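Pyroglutatmate porin OpdO (Pseudomonas aeruginosa, PDB 3SZV) probably serves as an outer-membrane porin of the OprD family, a beta-barrel channel thought to let small solutes such as carboxylates across the outer membrane. Local coordinates at residues G65-G70 against A115-S120; T160-H165 against G196-L201; V71-L76 against L109-K114. All blocks are in the same frame, centred on the assembly; numbering follows the deposited sequence.

Overall arrangement
All three contacts are antiparallel pairings between neighbouring strands of the barrel wall. Interactions 1 and 3 divide one hairpin between them: both lie on strands 67-81 and 106-117, with centres 18 Å apart, and they join where Gly70 N approaches Lys114 O. Interaction 3 is nested within the chain loop that interaction 1 closes. Interaction 2 comes later in the sequence, on strands 159-170 and 186-200. Its centre is 19 Å from that of interaction 1 and 24 Å from that of interaction 3, and it touches neither. In each, detergent lies against the apolar face, and at least one charged side chain is on the other, as suits a channel wall in a membrane.

Interaction 1: residues G65-G70 against A115-S120; sequences GTVGFG and ARVSNS. With C8E ((hydroxyethyloxy)tri(ethyloxy)octane), chain F.
Phe69 and Ala115 meet on the apolar face of this antiparallel pair, where Phe69 CD1 comes within 3.8 Å of Ala115 CB and the ring stands obliquely to the methyl. Its CG is anti to the carbonyl carbon (chi1 -60°), which leaves the ring beside the backbone N of Phe69. Val117, on the same face, lies side by side with Thr66 of the loop before the strand and points the same way, their CG2 methyls 4.1 Å apart. Val117 CG2 also presses on the backbone, 3.4 Å from Thr66 O, while Val117 CG1 turns to the detergent of chain F and touches its C14 at 3.7 Å. On the opposite face Arg116 carries its CG between N and the carbonyl carbon (chi1 69°) and then runs extended past Gly68, whose lack of a side chain leaves room for the arginine chain. Arg116 NH2 donates to a water 3.0 Å away, in the guanidinium plane, which can in turn donate to Gly65 O at 2.9 Å. A second water joins Thr66 O to Ser118 N, linking the two segments just past the paired strands. Between the two faces, Gly68 N binds Arg116 O (2.9 Å) and Arg116 N binds Gly68 O (2.8 Å). Beyond Val117 the chain reverses through Ser118 and Asn119, with Val117 and Ser120 exchanging backbone hydrogen bonds; Glu155 holds the Ser118 and Ser120 hydroxyls and the backbone N of Asn119. Such a two-residue hairpin turn at the rim, with an apolar outer face touched by detergent, is characteristic of an outer-membrane beta-barrel.

Interaction 2: residues T160-H165 against G196-L201; sequences TLRGAH and GGDYRL. With C8E ((hydroxyethyloxy)tri(ethyloxy)octane), chain B; C8E ((hydroxyethyloxy)tri(ethyloxy)octane), chain I.
Thr160 pairs with Asp198 and Arg162 with Gly196 through two hydrogen bonds each, the strands running antiparallel at 165°. The bond from Thr160 N to Asp198 O is 2.9 Å long and nearly straight. Leu161 and Gly197 form the non-hydrogen-bonded pair between them, with Leu161 CD2 3.9 Å from Gly197 CA. The charged contact is a salt bridge: Arg162 NH2 reaches the syn lone pair of Asp198 OD2 at 3.0 Å, although the guanidinium and carboxylate planes are 52° apart and the oxygen sits 27° out of the guanidinium plane. One water supplements it: lying in the guanidinium plane, it accepts from Arg162 NE at 2.9 Å and is 2.8 Å from Asp198 OD2, to which it can donate. A second water, apart from the bridge, links Thr160 OG1 to Asp198 O. Apolar contact lies on the Leu161 face, where bare Gly197 CA lets C11 of the chain B detergent approach to 3.5 Å. Both charges have further partners, Arg162 NH1 bonding to Lys130 O and Asp198 OD1 to Ser208 and His210. Strand 149-156 flanks 160-165, with backbone hydrogen bonding between Leu161 and Val153, while strand 205-214 flanks 196-201, with the same between Gly197 and Leu209.

Interaction 3: residues V71-L76 against L109-K114; sequences VDAIGL and LGLTAK. With C8E ((hydroxyethyloxy)tri(ethyloxy)octane), chain C.
Asp72 OD1 has two donors, Lys114 NZ of the partner strand at 2.7 Å and, in a weak hydrogen bond, the backbone N of Ser60. The ammonium arrives on the syn side of the carboxylate, 17° out of its plane. Lys114 gets there by setting CG between its backbone N and carbonyl carbon (chi1 61°) and stretching fully from there on, and it crosses the aspartate at about a right angle, with CE 3.3 Å from Asp72 OD1. Lys114 NZ also donates to Ser60 O. Both side chains of this salt bridge are buried, and each would be expected to favour the charged form of the other.

Next to the bridge, Asp72 and Thr112 form a hydrogen-bonded pair, Asp72 N to Thr112 O at 2.8 Å and Thr112 N to Asp72 O at 2.9 Å; Ile74 and Gly110 form the next such pair. Ala73-Leu111 falls between them, and Val71-Ala113 and Gly75-Leu109 lie just outside; at these non-hydrogen-bonded pairs the alpha hydrogens of Val71, Ala73, Leu109 and Leu111 approach carbonyl oxygens of the facing strand. Ile74 CG2 lies 3.7 Å from Gly110 O, beside the position where glycine has no side chain. On the other face Leu111 CD2 packs on Ala73 CB at 3.9 Å, and Leu109 CD1 leans toward the facing strand, 3.5 Å from Ile74 O. Leu109 CB touches C8 of the chain C detergent at 3.9 Å, and the same molecule passes close to Gly75, consistent with a surface that meets lipid.

Strand 49-59 and the residue after it border 71-76, with backbone bonds from Val71, Ala73 and Gly75 to Ser60, Leu58 and Leu56. Beyond 109-114 lies the chain just past strand 120-124, where Ala126 pairs with Leu111 and its carbonyl takes the Thr112 hydroxyl.

Interaction 1: residues G65-G70 against A115-S120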
loop_
_atom_site.group_PDB
_atom_site.type_symbol
_atom_site.label_atom_id
_atom_site.label_comp_id
_atom_site.label_asym_id
_atom_site.label_seq_id
_atom_site.Cartn_x
_atom_site.Cartn_y
_atom_site.Cartn_z
ATOM N N GLY A 65 24.795 -19.714 9.150
ATOM C CA GLY A 65 24.283 -21.068 9.082
ATOM C C GLY A 65 23.289 -21.289 7.960
ATOM O O GLY A 65 22.828 -20.336 7.330
ATOM N N THR A 66 22.961 -22.555 7.719
ATOM C CA THR A 66 21.987 -22.914 6.696
ATOM C C THR A 66 20.693 -22.148 6.930
ATOM O O THR A 66 20.121 -21.565 6.007
ATOM C CB THR A 66 21.699 -24.422 6.701
ATOM O OG1 THR A 66 22.891 -25.135 6.351
ATOM C CG2 THR A 66 20.600 -24.761 5.702
ATOM N N VAL A 67 20.234 -22.149 8.175
ATOM C CA VAL A 67 19.116 -21.303 8.561
ATOM C C VAL A 67 19.650 -20.162 9.408
ATOM O O VAL A 67 20.300 -20.388 10.435
ATOM C CB VAL A 67 18.058 -22.076 9.360
ATOM C CG1 VAL A 67 16.866 -21.175 9.661
ATOM C CG2 VAL A 67 17.615 -23.309 8.590
ATOM N N GLY A 68 19.390 -18.938 8.964
ATOM C CA GLY A 68 19.822 -17.754 9.676
ATOM C C GLY A 68 18.670 -17.111 10.413
ATOM O O GLY A 68 17.540 -17.097 9.921
ATOM N N PHE A 69 18.944 -16.567 11.589
ATOM C CA PHE A 69 17.909 -15.931 12.394
ATOM C C PHE A 69 18.231 -14.469 12.637
ATOM O O PHE A 69 19.405 -14.073 12.694
ATOM C CB PHE A 69 17.741 -16.677 13.726
ATOM C CG PHE A 69 17.340 -18.110 13.560
ATOM C CD1 PHE A 69 16.031 -18.446 13.267
ATOM C CD2 PHE A 69 18.274 -19.127 13.682
ATOM C CE1 PHE A 69 15.655 -19.761 13.104
ATOM C CE2 PHE A 69 17.903 -20.446 13.517
ATOM C CZ PHE A 69 16.590 -20.764 13.229
ATOM N N GLY A 70 17.191 -13.659 12.790
ATOM C CA GLY A 70 17.380 -12.249 13.058
ATOM C C GLY A 70 16.164 -11.649 13.725
ATOM O O GLY A 70 15.192 -12.353 14.009
ATOM N N ALA A 115 13.668 -15.451 9.916
ATOM C CA ALA A 115 14.528 -16.587 9.599
ATOM C C ALA A 115 14.708 -16.676 8.090
ATOM O O ALA A 115 13.752 -16.459 7.338
ATOM C CB ALA A 115 13.936 -17.879 10.145
ATOM N N ARG A 116 15.920 -16.978 7.645
ATOM C CA ARG A 116 16.192 -17.130 6.221
ATOM C C ARG A 116 16.819 -18.484 5.934
ATOM O O ARG A 116 17.609 -18.992 6.724
ATOM C CB ARG A 116 17.128 -16.034 5.710
ATOM C CG ARG A 116 18.539 -16.169 6.257
ATOM C CD ARG A 116 19.539 -15.242 5.573
ATOM N NE ARG A 116 20.902 -15.549 6.004
ATOM C CZ ARG A 116 21.952 -14.764 5.789
ATOM N NH1 ARG A 116 21.800 -13.608 5.161
ATOM N NH2 ARG A 116 23.152 -15.132 6.217
ATOM N N VAL A 117 16.458 -19.069 4.799
ATOM C CA VAL A 117 17.175 -20.226 4.286
ATOM C C VAL A 117 17.242 -20.054 2.779
ATOM O O VAL A 117 16.264 -19.617 2.164
ATOM C CB VAL A 117 16.490 -21.548 4.680
ATOM C CG1 VAL A 117 15.119 -21.665 4.035
ATOM C CG2 VAL A 117 17.371 -22.738 4.302
ATOM N N SER A 118 18.391 -20.360 2.192
ATOM C CA SER A 118 18.589 -20.189 0.760
ATOM C C SER A 118 18.091 -18.813 0.323
ATOM O O SER A 118 18.609 -17.790 0.773
ATOM C CB SER A 118 17.883 -21.304 -0.005
ATOM O OG SER A 118 18.224 -21.284 -1.377
ATOM N N ASN A 119 17.069 -18.788 -0.538
ATOM C CA ASN A 119 16.499 -17.537 -1.024
ATOM C C ASN A 119 15.069 -17.330 -0.532
ATOM O O ASN A 119 14.213 -16.822 -1.260
ATOM C CB ASN A 119 16.522 -17.503 -2.550
ATOM C CG ASN A 119 17.231 -16.283 -3.092
ATOM O OD1 ASN A 119 16.614 -15.243 -3.327
ATOM N ND2 ASN A 119 18.539 -16.402 -3.290
ATOM N N SER A 120 14.817 -17.738 0.705
ATOM C CA SER A 120 13.492 -17.635 1.297
ATOM C C SER A 120 13.588 -16.951 2.657
ATOM O O SER A 120 14.611 -17.055 3.351
ATOM C CB SER A 120 12.853 -19.017 1.440
ATOM O OG SER A 120 12.657 -19.628 0.173
HETATM C C13 C8E F . 10.932 -22.984 1.947
HETATM C C14 C8E F . 12.439 -23.182 2.043
HETATM O O15 C8E F . 12.936 -23.406 0.743
HETATM C C16 C8E F . 13.951 -24.387 0.685
HETATM C C17 C8E F . 15.254 -23.732 0.244
HETATM O O18 C8E F . 16.327 -24.620 0.482
HETATM C C19 C8E F . 16.919 -25.128 -0.692
HETATM C C20 C8E F . 18.431 -24.937 -0.602
HETATM O O21 C8E F . 19.012 -25.054 -1.882
HETATM O O HOH W 1 22.533 -17.542 7.820
HETATM O O HOH W 2 20.806 -21.409 3.251
#

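Interaction 2: residues T160-H165 against G196-L201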
loop_
_atom_site.group_PDB
_atom_site.type_symbol
_atom_site.label_atom_id
_atom_site.label_comp_id
_atom_site.label_asym_id
_atom_site.label_seq_id
_atom_site.Cartn_x
_atom_site.Cartn_y
_atom_site.Cartn_z
ATOM N N THR A 160 8.139 -15.836 -7.649
ATOM C CA THR A 160 8.029 -15.446 -6.258
ATOM C C THR A 160 6.765 -16.044 -5.680
ATOM O O THR A 160 5.679 -15.849 -6.231
ATOM C CB THR A 160 7.969 -13.924 -6.120
ATOM O OG1 THR A 160 9.166 -13.367 -6.671
ATOM C CG2 THR A 160 7.838 -13.504 -4.654
ATOM N N LEU A 161 6.901 -16.801 -4.600
ATOM C CA LEU A 161 5.757 -17.339 -3.887
ATOM C C LEU A 161 5.670 -16.666 -2.534
ATOM O O LEU A 161 6.678 -16.539 -1.839
ATOM C CB LEU A 161 5.892 -18.850 -3.709
ATOM C CG LEU A 161 5.971 -19.688 -4.979
ATOM C CD1 LEU A 161 6.354 -21.120 -4.625
ATOM C CD2 LEU A 161 4.640 -19.643 -5.701
ATOM N N ARG A 162 4.487 -16.186 -2.181
ATOM C CA ARG A 162 4.298 -15.546 -0.883
ATOM C C ARG A 162 3.078 -16.107 -0.197
ATOM O O ARG A 162 2.133 -16.570 -0.844
ATOM C CB ARG A 162 4.154 -14.037 -1.028
ATOM C CG ARG A 162 5.473 -13.319 -1.307
ATOM C CD ARG A 162 5.239 -11.828 -1.521
ATOM N NE ARG A 162 4.453 -11.597 -2.729
ATOM C CZ ARG A 162 3.857 -10.444 -3.028
ATOM N NH1 ARG A 162 3.941 -9.423 -2.175
ATOM N NH2 ARG A 162 3.174 -10.322 -4.172
ATOM N N GLY A 163 3.091 -16.075 1.122
ATOM C CA GLY A 163 1.911 -16.440 1.874
ATOM C C GLY A 163 1.951 -15.759 3.219
ATOM O O GLY A 163 3.025 -15.428 3.723
ATOM N N ALA A 164 0.781 -15.540 3.805
ATOM C CA ALA A 164 0.727 -14.935 5.122
ATOM C C ALA A 164 -0.470 -15.430 5.905
ATOM O O ALA A 164 -1.516 -15.790 5.328
ATOM C CB ALA A 164 0.683 -13.409 5.010
ATOM N N HIS A 165 -0.296 -15.449 7.221
ATOM C CA HIS A 165 -1.388 -15.571 8.170
ATOM C C HIS A 165 -1.332 -14.347 9.070
ATOM O O HIS A 165 -0.348 -14.157 9.788
ATOM C CB HIS A 165 -1.250 -16.834 9.013
ATOM C CG HIS A 165 -2.220 -16.888 10.148
ATOM N ND1 HIS A 165 -3.554 -17.181 9.969
ATOM C CD2 HIS A 165 -2.059 -16.655 11.472
ATOM C CE1 HIS A 165 -4.171 -17.140 11.136
ATOM N NE2 HIS A 165 -3.287 -16.822 12.065
ATOM N N GLY A 196 0.119 -16.766 -2.817
ATOM C CA GLY A 196 0.105 -16.280 -4.184
ATOM C C GLY A 196 1.449 -16.423 -4.859
ATOM O O GLY A 196 2.502 -16.511 -4.203
ATOM N N GLY A 197 1.410 -16.447 -6.182
ATOM C CA GLY A 197 2.612 -16.532 -6.982
ATOM C C GLY A 197 2.666 -15.428 -8.007
ATOM O O GLY A 197 1.632 -15.059 -8.589
ATOM N N ASP A 198 3.873 -14.917 -8.244
ATOM C CA ASP A 198 4.124 -13.960 -9.311
ATOM C C ASP A 198 5.210 -14.593 -10.170
ATOM O O ASP A 198 6.322 -14.856 -9.693
ATOM C CB ASP A 198 4.596 -12.625 -8.736
ATOM C CG ASP A 198 3.660 -12.093 -7.675
ATOM O OD1 ASP A 198 2.479 -11.835 -7.991
ATOM O OD2 ASP A 198 4.124 -11.913 -6.520
ATOM N N TYR A 199 4.867 -14.881 -11.424
ATOM C CA TYR A 199 5.718 -15.681 -12.282
ATOM C C TYR A 199 6.101 -14.942 -13.554
ATOM O O TYR A 199 5.228 -14.553 -14.343
ATOM C CB TYR A 199 5.036 -17.015 -12.631
ATOM C CG TYR A 199 5.920 -17.877 -13.502
ATOM C CD1 TYR A 199 7.247 -18.081 -13.163
ATOM C CD2 TYR A 199 5.450 -18.456 -14.671
ATOM C CE1 TYR A 199 8.085 -18.845 -13.950
ATOM C CE2 TYR A 199 6.290 -19.231 -15.474
ATOM C CZ TYR A 199 7.607 -19.418 -15.101
ATOM O OH TYR A 199 8.464 -20.179 -15.875
ATOM N N ARG A 200 7.401 -14.750 -13.755
ATOM C CA ARG A 200 7.887 -14.145 -14.986
ATOM C C ARG A 200 7.892 -15.182 -16.110
ATOM O O ARG A 200 8.815 -15.992 -16.222
ATOM C CB ARG A 200 9.270 -13.526 -14.760
ATOM C CG ARG A 200 9.265 -12.531 -13.598
ATOM C CD ARG A 200 10.604 -11.847 -13.438
ATOM N NE ARG A 200 10.884 -10.976 -14.574
ATOM C CZ ARG A 200 12.022 -10.311 -14.735
ATOM N NH1 ARG A 200 12.991 -10.431 -13.836
ATOM N NH2 ARG A 200 12.188 -9.537 -15.797
ATOM N N LEU A 201 6.827 -15.173 -16.909
ATOM C CA LEU A 201 6.696 -16.096 -18.045
ATOM C C LEU A 201 7.777 -15.825 -19.075
ATOM O O LEU A 201 8.271 -16.742 -19.729
ATOM C CB LEU A 201 5.325 -15.931 -18.698
ATOM C CG LEU A 201 4.092 -16.022 -17.797
ATOM C CD1 LEU A 201 2.827 -15.899 -18.628
ATOM C CD2 LEU A 201 4.099 -17.330 -17.040
HETATM C C3 C8E B . -4.403 -20.645 -1.634
HETATM C C4 C8E B . -3.398 -21.279 -2.589
HETATM C C5 C8E B . -3.241 -20.452 -3.859
HETATM C C6 C8E B . -2.029 -20.912 -4.658
HETATM C C7 C8E B . -1.289 -19.722 -5.246
HETATM C C8 C8E B . -1.282 -19.754 -6.767
HETATM O O9 C8E B . 0.043 -19.930 -7.215
HETATM C C10 C8E B . 0.124 -19.990 -8.621
HETATM C C11 C8E B . 0.965 -18.796 -9.065
HETATM O O12 C8E B . 1.565 -19.020 -10.322
HETATM C C13 C8E B . 1.773 -17.808 -11.014
HETATM C C14 C8E B . 1.198 -17.892 -12.420
HETATM O O15 C8E B . -0.117 -17.398 -12.371
HETATM C C16 C8E B . -0.993 -18.023 -13.277
HETATM C C17 C8E B . -2.114 -17.030 -13.554
HETATM O O18 C8E B . -1.887 -16.326 -14.752
HETATM C C19 C8E B . -3.061 -15.665 -15.165
HETATM C C20 C8E B . -2.728 -14.405 -15.954
HETATM O O21 C8E B . -3.839 -14.088 -16.764
HETATM C C4 C8E I . -11.901 -16.901 -3.725
HETATM C C5 C8E I . -11.266 -18.048 -2.945
HETATM C C6 C8E I . -10.256 -17.495 -1.946
HETATM C C7 C8E I . -10.253 -18.274 -0.643
HETATM C C8 C8E I . -9.562 -19.626 -0.752
HETATM O O9 C8E I . -8.886 -19.902 0.461
HETATM C C10 C8E I . -7.817 -19.015 0.717
HETATM C C11 C8E I . -6.594 -19.901 0.914
HETATM O O12 C8E I . -5.393 -19.192 1.091
HETATM C C13 C8E I . -4.451 -20.028 1.727
HETATM C C14 C8E I . -3.504 -19.236 2.621
HETATM O O15 C8E I . -2.427 -20.072 2.982
HETATM C C16 C8E I . -1.884 -19.778 4.249
HETATM C C17 C8E I . -0.530 -19.089 4.059
HETATM O O18 C8E I . 0.143 -18.924 5.288
HETATM C C19 C8E I . 1.488 -19.355 5.242
HETATM C C20 C8E I . 2.405 -18.235 5.728
HETATM O O21 C8E I . 2.997 -18.602 6.956
HETATM O O HOH W 3 8.605 -13.034 -9.692
HETATM O O HOH W 4 3.903 -13.792 -4.509
#

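Interaction 3: residues V71-L76 against L109-K114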
loop_
_atom_site.group_PDB
_atom_site.type_symbol
_atom_site.label_atom_id
_atom_site.label_comp_id
_atom_site.label_asym_id
_atom_site.label_seq_id
_atom_site.Cartn_x
_atom_site.Cartn_y
_atom_site.Cartn_z
ATOM N N VAL A 71 16.234 -10.350 13.975
ATOM C CA VAL A 71 15.107 -9.619 14.545
ATOM C C VAL A 71 15.109 -8.192 14.016
ATOM O O VAL A 71 16.155 -7.544 13.936
ATOM C CB VAL A 71 15.163 -9.612 16.080
ATOM C CG1 VAL A 71 16.453 -8.960 16.564
ATOM C CG2 VAL A 71 13.951 -8.886 16.653
ATOM N N ASP A 72 13.934 -7.716 13.623
ATOM C CA ASP A 72 13.766 -6.319 13.242
ATOM C C ASP A 72 12.912 -5.625 14.297
ATOM O O ASP A 72 12.150 -6.277 15.017
ATOM C CB ASP A 72 13.059 -6.188 11.891
ATOM C CG ASP A 72 13.833 -6.811 10.742
ATOM O OD1 ASP A 72 15.068 -6.941 10.831
ATOM O OD2 ASP A 72 13.194 -7.152 9.719
ATOM N N ALA A 73 13.021 -4.304 14.379
ATOM C CA ALA A 73 12.176 -3.539 15.292
ATOM C C ALA A 73 11.718 -2.256 14.620
ATOM O O ALA A 73 12.466 -1.650 13.851
ATOM C CB ALA A 73 12.919 -3.229 16.584
ATOM N N ILE A 74 10.480 -1.858 14.883
ATOM C CA ILE A 74 10.010 -0.552 14.443
ATOM C C ILE A 74 9.477 0.212 15.649
ATOM O O ILE A 74 8.662 -0.302 16.405
ATOM C CB ILE A 74 8.962 -0.643 13.313
ATOM C CG1 ILE A 74 8.581 0.766 12.848
ATOM C CG2 ILE A 74 7.738 -1.450 13.753
ATOM C CD1 ILE A 74 7.879 0.808 11.513
ATOM N N GLY A 75 9.984 1.423 15.845
ATOM C CA GLY A 75 9.508 2.290 16.903
ATOM C C GLY A 75 8.767 3.451 16.282
ATOM O O GLY A 75 9.295 4.150 15.411
ATOM N N LEU A 76 7.534 3.648 16.728
ATOM C CA LEU A 76 6.671 4.698 16.201
ATOM C C LEU A 76 6.269 5.631 17.325
ATOM O O LEU A 76 5.919 5.191 18.421
ATOM C CB LEU A 76 5.403 4.086 15.620
ATOM C CG LEU A 76 5.595 3.078 14.491
ATOM C CD1 LEU A 76 4.261 2.459 14.109
ATOM C CD2 LEU A 76 6.257 3.732 13.291
ATOM N N LEU A 109 6.222 0.093 19.964
ATOM C CA LEU A 109 7.393 -0.651 19.536
ATOM C C LEU A 109 6.933 -2.017 19.065
ATOM O O LEU A 109 6.226 -2.724 19.784
ATOM C CB LEU A 109 8.390 -0.787 20.691
ATOM C CG LEU A 109 9.666 -1.593 20.425
ATOM C CD1 LEU A 109 10.489 -0.967 19.322
ATOM C CD2 LEU A 109 10.488 -1.707 21.706
ATOM N N GLY A 110 7.320 -2.385 17.852
ATOM C CA GLY A 110 6.933 -3.667 17.293
ATOM C C GLY A 110 8.139 -4.486 16.879
ATOM O O GLY A 110 9.005 -3.996 16.159
ATOM N N LEU A 111 8.189 -5.732 17.333
ATOM C CA LEU A 111 9.280 -6.635 16.992
ATOM C C LEU A 111 8.879 -7.593 15.889
ATOM O O LEU A 111 7.717 -7.992 15.787
ATOM C CB LEU A 111 9.686 -7.458 18.211
ATOM C CG LEU A 111 10.177 -6.648 19.397
ATOM C CD1 LEU A 111 10.517 -7.595 20.542
ATOM C CD2 LEU A 111 11.387 -5.807 19.003
ATOM N N THR A 112 9.861 -7.992 15.090
ATOM C CA THR A 112 9.638 -8.987 14.049
ATOM C C THR A 112 10.776 -9.993 14.061
ATOM O O THR A 112 11.919 -9.656 13.746
ATOM C CB THR A 112 9.555 -8.317 12.666
ATOM O OG1 THR A 112 8.635 -7.225 12.737
ATOM C CG2 THR A 112 9.113 -9.320 11.576
ATOM N N ALA A 113 10.475 -11.223 14.461
ATOM C CA ALA A 113 11.456 -12.290 14.380
ATOM C C ALA A 113 11.575 -12.672 12.918
ATOM O O ALA A 113 10.592 -12.610 12.177
ATOM C CB ALA A 113 11.002 -13.481 15.189
ATOM N N LYS A 114 12.766 -13.054 12.490
ATOM C CA LYS A 114 12.945 -13.489 11.112
ATOM C C LYS A 114 13.883 -14.679 10.975
ATOM O O LYS A 114 14.785 -14.889 11.798
ATOM C CB LYS A 114 13.413 -12.334 10.215
ATOM C CG LYS A 114 14.750 -11.721 10.598
ATOM C CD LYS A 114 15.000 -10.443 9.800
ATOM C CE LYS A 114 16.364 -9.861 10.137
ATOM N NZ LYS A 114 16.636 -8.612 9.365
HETATM C C1 C8E C . 2.861 0.017 27.384
HETATM C C2 C8E C . 4.055 0.521 26.581
HETATM C C3 C8E C . 4.931 -0.639 26.130
HETATM C C4 C8E C . 6.316 -0.148 25.722
HETATM C C5 C8E C . 6.219 0.848 24.578
HETATM C C6 C8E C . 7.576 1.387 24.131
HETATM C C7 C8E C . 7.411 2.389 22.990
HETATM C C8 C8E C . 8.729 2.737 22.298
HETATM O O9 C8E C . 8.527 3.766 21.336
HETATM C C10 C8E C . 9.734 4.168 20.708
HETATM C C11 C8E C . 9.486 5.296 19.702
HETATM O O12 C8E C . 10.693 5.671 19.065
HETATM C C13 C8E C . 10.500 6.466 17.909
HETATM C C16 C8E C . 12.665 9.854 18.446
HETATM C C17 C8E C . 12.638 10.194 19.930
HETATM O O18 C8E C . 12.571 11.591 20.111
HETATM C C19 C8E C . 11.253 12.079 20.003
HETATM C C20 C8E C . 10.621 12.111 21.390
HETATM O O21 C8E C . 10.225 13.425 21.709
#